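Local coordinates for dihydropteroate synthase (Xanthomonas albilineans, PDB 6Q62), which probably condenses para-aminobenzoate with 6-hydroxymethyl-7,8-dihydropterin diphosphate to give 7,8-dihydropteroate, the precursor of the folates, at residues Ile84-Glu88 with Ala110-Ala116; Leu143-Pro147 with Gly194-Ser198. Numbering follows the deposited sequence.

Interaction 1 of 2, residues Ile84-Glu88 with Ala110-Ala116; sequences IPVIE and AAVAAGA
Ile87 points its CA-CB bond toward 110-116 and lies over the last turn of helix 105-114. Its rotamer is m at chi1 and t at chi2. Ile87 CD1 reaches Ala111 CB at 3.7 Å, and Ile87 CG2 meets Ala114 CB at 4.0 Å and Ala116 N at 3.6 Å. One turn earlier Ile84, m at both chi angles, starts sideways but swings its end inward. Ile84 CD1 comes to 3.6 Å from Ala110 C, and Ile84 CG2 to 4.0 Å from Ala114 CB. The CG of Glu88 also touches Ala114 CB, at 4.0 Å. The two helical segments run nearly parallel, with a signed crossing angle of -24° and short axes 9.1 Å apart at closest approach. The nearest CA pairs are Ile84-Ala111 at 6.0 Å, Ile87-Gly115 at 6.3 Å and Glu88-Ala114 at 5.6 Å. Gly115 (phi 128°, psi -4°) ends the helix in a Schellman motif, with Ala116 N bonded to Ala111 O at 2.9 Å and Gly115 N to Val112 O at 3.1 Å. A CB on Gly115 would press on the carbonyl O of Ala114. This is the packing of successive outer helices in a TIM barrel, joined through strand 98-101. Ile87 also touches Ile62 of strand 59-63. No hydrogen bond crosses between the segments, so the contact rests on apolar packing of isoleucine against small alanines.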
# COMPACT_ATOMS: atom_id res chain seq x y z
N ILE A 84 -33.39 -0.94 0.60
CA ILE A 84 -34.10 -1.00 1.91
C ILE A 84 -33.96 -2.34 2.62
O ILE A 84 -33.61 -2.33 3.81
CB ILE A 84 -35.58 -0.54 1.79
CG1 ILE A 84 -35.68 0.89 1.19
CG2 ILE A 84 -36.35 -0.69 3.15
CD1 ILE A 84 -34.88 1.98 1.97
N PRO A 85 -34.18 -3.51 1.97
CA PRO A 85 -34.03 -4.78 2.72
C PRO A 85 -32.59 -4.98 3.21
O PRO A 85 -32.37 -5.54 4.28
CB PRO A 85 -34.47 -5.84 1.71
CG PRO A 85 -35.18 -5.12 0.64
CD PRO A 85 -34.61 -3.75 0.58
N VAL A 86 -31.59 -4.49 2.43
CA VAL A 86 -30.18 -4.61 2.83
C VAL A 86 -29.88 -3.76 4.07
O VAL A 86 -29.26 -4.25 5.01
CB VAL A 86 -29.23 -4.27 1.64
CG1 VAL A 86 -27.75 -4.24 2.08
CG2 VAL A 86 -29.44 -5.29 0.53
N ILE A 87 -30.38 -2.50 4.08
CA ILE A 87 -30.20 -1.63 5.25
C ILE A 87 -30.90 -2.26 6.48
O ILE A 87 -30.31 -2.31 7.55
CB ILE A 87 -30.74 -0.21 4.96
CG1 ILE A 87 -29.84 0.48 3.91
CG2 ILE A 87 -30.80 0.64 6.25
CD1 ILE A 87 -30.46 1.65 3.23
N GLU A 88 -32.14 -2.77 6.31
CA GLU A 88 -32.89 -3.35 7.44
C GLU A 88 -32.12 -4.53 8.06
O GLU A 88 -31.99 -4.63 9.28
CB GLU A 88 -34.30 -3.80 7.00
CG GLU A 88 -35.20 -2.62 6.65
CD GLU A 88 -36.57 -2.96 6.10
OE1 GLU A 88 -36.73 -4.05 5.51
OE2 GLU A 88 -37.49 -2.11 6.23
N ALA A 110 -36.51 7.14 2.93
CA ALA A 110 -36.85 5.74 3.21
C ALA A 110 -35.66 4.99 3.83
O ALA A 110 -35.84 4.19 4.76
CB ALA A 110 -37.30 5.03 1.93
N ALA A 111 -34.44 5.27 3.36
CA ALA A 111 -33.24 4.61 3.88
C ALA A 111 -32.97 4.99 5.32
O ALA A 111 -32.70 4.09 6.12
CB ALA A 111 -32.05 4.93 3.00
N VAL A 112 -33.12 6.28 5.67
CA VAL A 112 -32.94 6.72 7.06
C VAL A 112 -34.02 6.11 7.96
O VAL A 112 -33.69 5.63 9.04
CB VAL A 112 -32.82 8.25 7.19
CG1 VAL A 112 -32.82 8.68 8.66
CG2 VAL A 112 -31.55 8.74 6.49
N ALA A 113 -35.28 6.03 7.48
CA ALA A 113 -36.34 5.39 8.28
C ALA A 113 -36.03 3.93 8.51
O ALA A 113 -36.35 3.41 9.58
CB ALA A 113 -37.69 5.54 7.60
N ALA A 114 -35.35 3.28 7.55
CA ALA A 114 -34.96 1.87 7.61
C ALA A 114 -33.71 1.62 8.48
O ALA A 114 -33.42 0.47 8.79
CB ALA A 114 -34.73 1.34 6.19
N GLY A 115 -32.98 2.67 8.84
CA GLY A 115 -31.80 2.53 9.68
C GLY A 115 -30.50 3.15 9.21
O GLY A 115 -29.51 3.09 9.94
N ALA A 116 -30.47 3.74 7.98
CA ALA A 116 -29.26 4.39 7.50
C ALA A 116 -28.99 5.62 8.37
O ALA A 116 -29.93 6.26 8.83
CB ALA A 116 -29.41 4.80 6.05

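Interaction 2 of 2, residues Leu143-Pro147 with Gly194-Ser198; sequences LMHMP and GFGKS. With 6GU (6-chloroguanine), chain E; EDO (1,2-ethanediol), chain F.
Leu143 and Met144 end strand 141-144, and the chain runs on extended through His145 and Met146. The facing 194-198 segment has no regular helix or strand. Leu143 bonds through its backbone to Leu188 and Asp190 of the neighbouring strand. The CA-CB bond of Met144 points toward 194-198; its rotamer is t, t, p. Met144 CE lies over the ring face, 3.5 Å from the Phe195 ring centroid, a CH-pi contact. Met144 SD is 4.2 Å from the same Phe195 centroid, a Met-aromatic contact. Met144 SD also lies 3.6 Å from N1 of 6-chloroguanine. Phe195 (chi1 m, chi2 88°) brings CE1 to 3.3 Å from N7 of the ligand, which meets the ring edge. Asn120, Asp190 and Lys226 hydrogen-bond the same ligand. The end of strand 141-144 with the residues after it, and the loop after strand 187-190, help form the pocket at the C-terminal ends of the TIM-barrel strands, where this family binds pterin. His145 (chi1 t, chi2 -89°) accepts a 2.9 Å hydrogen bond at ND1 from Lys197 NZ, near the plane of its ring. Lys197 NZ also bonds Phe195 O at 2.9 Å, weakly His145 O at 3.3 Å and, outside the segments, Gly192 O and Pro191 O. Met146 (p, t, m) sets CB 3.8 Å from Phe195 CB, and their CA atoms are 5.4 Å apart. Met146 SD makes an oblique Met-aromatic contact, 5.2 Å from the Phe195 ring centroid. Pro147 CD lies 3.2 Å from Phe195 O, and Pro147 CG 3.8 Å from Gly196 CA. Gly196 has positive phi (62°), and a CB there would clash with Pro147 CG.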
# COMPACT_ATOMS: atom_id res chain seq x y z
N LEU A 143 -20.98 15.39 0.19
CA LEU A 143 -21.17 16.20 -0.99
C LEU A 143 -20.03 15.91 -1.96
O LEU A 143 -18.89 16.29 -1.71
CB LEU A 143 -21.21 17.69 -0.62
CG LEU A 143 -22.19 18.11 0.52
CD1 LEU A 143 -21.99 19.59 0.88
CD2 LEU A 143 -23.67 17.86 0.12
N MET A 144 -20.33 15.22 -3.04
CA MET A 144 -19.30 14.83 -3.99
C MET A 144 -19.32 15.73 -5.22
O MET A 144 -20.37 16.29 -5.57
CB MET A 144 -19.54 13.36 -4.39
CG MET A 144 -18.32 12.69 -5.03
SD MET A 144 -18.75 11.18 -5.94
CE MET A 144 -19.35 11.90 -7.48
N HIS A 145 -18.17 15.86 -5.89
CA HIS A 145 -18.10 16.60 -7.13
C HIS A 145 -18.29 15.68 -8.32
O HIS A 145 -17.60 14.67 -8.47
CB HIS A 145 -16.77 17.36 -7.30
CG HIS A 145 -16.64 18.00 -8.66
ND1 HIS A 145 -16.08 17.33 -9.74
CD2 HIS A 145 -17.03 19.23 -9.09
CE1 HIS A 145 -16.15 18.15 -10.77
NE2 HIS A 145 -16.70 19.31 -10.43
N MET A 146 -19.21 16.04 -9.20
CA MET A 146 -19.35 15.39 -10.50
C MET A 146 -19.84 16.45 -11.48
O MET A 146 -20.59 17.32 -11.07
CB MET A 146 -20.12 14.05 -10.50
CG MET A 146 -21.61 14.18 -10.50
SD MET A 146 -22.39 12.56 -10.47
CE MET A 146 -22.13 12.04 -12.12
N PRO A 147 -19.24 16.54 -12.68
CA PRO A 147 -19.66 17.59 -13.63
C PRO A 147 -21.04 17.30 -14.22
O PRO A 147 -21.36 16.14 -14.48
CB PRO A 147 -18.56 17.56 -14.70
CG PRO A 147 -17.98 16.20 -14.63
CD PRO A 147 -18.25 15.62 -13.28
N GLY A 194 -12.63 9.98 -10.57
CA GLY A 194 -13.17 9.19 -11.67
C GLY A 194 -14.47 9.68 -12.28
O GLY A 194 -14.87 9.16 -13.33
N PHE A 195 -15.14 10.68 -11.66
CA PHE A 195 -16.40 11.21 -12.20
C PHE A 195 -16.12 12.42 -13.10
O PHE A 195 -15.89 13.53 -12.60
CB PHE A 195 -17.34 11.59 -11.06
CG PHE A 195 -17.92 10.39 -10.36
CD1 PHE A 195 -17.24 9.80 -9.29
CD2 PHE A 195 -19.15 9.86 -10.73
CE1 PHE A 195 -17.79 8.73 -8.60
CE2 PHE A 195 -19.70 8.77 -10.05
CZ PHE A 195 -19.01 8.21 -8.99
N GLY A 196 -16.10 12.17 -14.40
CA GLY A 196 -15.81 13.20 -15.40
C GLY A 196 -14.42 13.77 -15.24
O GLY A 196 -14.24 14.99 -15.25
N LYS A 197 -13.44 12.88 -14.99
CA LYS A 197 -12.04 13.26 -14.76
C LYS A 197 -11.11 12.28 -15.42
O LYS A 197 -11.31 11.08 -15.33
CB LYS A 197 -11.74 13.34 -13.26
CG LYS A 197 -12.39 14.53 -12.56
CD LYS A 197 -12.55 14.26 -11.09
CE LYS A 197 -13.42 15.31 -10.43
NZ LYS A 197 -14.79 14.80 -10.24
N SER A 198 -10.07 12.80 -16.10
CA SER A 198 -9.06 11.94 -16.73
C SER A 198 -8.14 11.40 -15.64
O SER A 198 -8.18 11.90 -14.52
CB SER A 198 -8.24 12.76 -17.71
OG SER A 198 -7.51 13.78 -17.04
CL6 6GU E . -15.45 8.26 -5.30
N1 6GU E . -17.23 8.87 -3.68
C2 6GU E . -18.55 8.76 -3.23
N2 6GU E . -18.85 9.61 -2.26
N3 6GU E . -19.50 7.89 -3.73
C4 6GU E . -19.06 7.12 -4.78
C5 6GU E . -17.74 7.19 -5.31
C6 6GU E . -16.92 8.08 -4.69
N7 6GU E . -17.63 6.29 -6.37
C8 6GU E . -18.89 5.71 -6.45
N9 6GU E . -19.76 6.17 -5.52
C1 EDO F . -13.67 3.57 -13.21
O1 EDO F . -13.96 2.42 -12.47
C2 EDO F . -14.04 4.80 -12.39
O2 EDO F . -13.54 5.95 -13.04

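Overall arrangement
Both contacts belong to the same TIM barrel but to different parts of it. Their centres are about 27 Å apart, on opposite sides of the chain's centre, and their nearest atoms are about 14 Å apart. They share no segment or secondary-structure element. Interaction 1 joins two outer helices, 76-93 and 105-114. Interaction 2 joins the end of strand 141-144 and its following loop to the loop between strand 187-190 and helix 199-207, and touches the bound 6-chloroguanine. Both are partly buried, each mixing three buried residues with one exposed. Their buried areas are similar, 284 and 289 Å². Aliphatic packing makes up the helix pair, while interaction 2 adds sulfur-aromatic contacts and lysine hydrogen bonds.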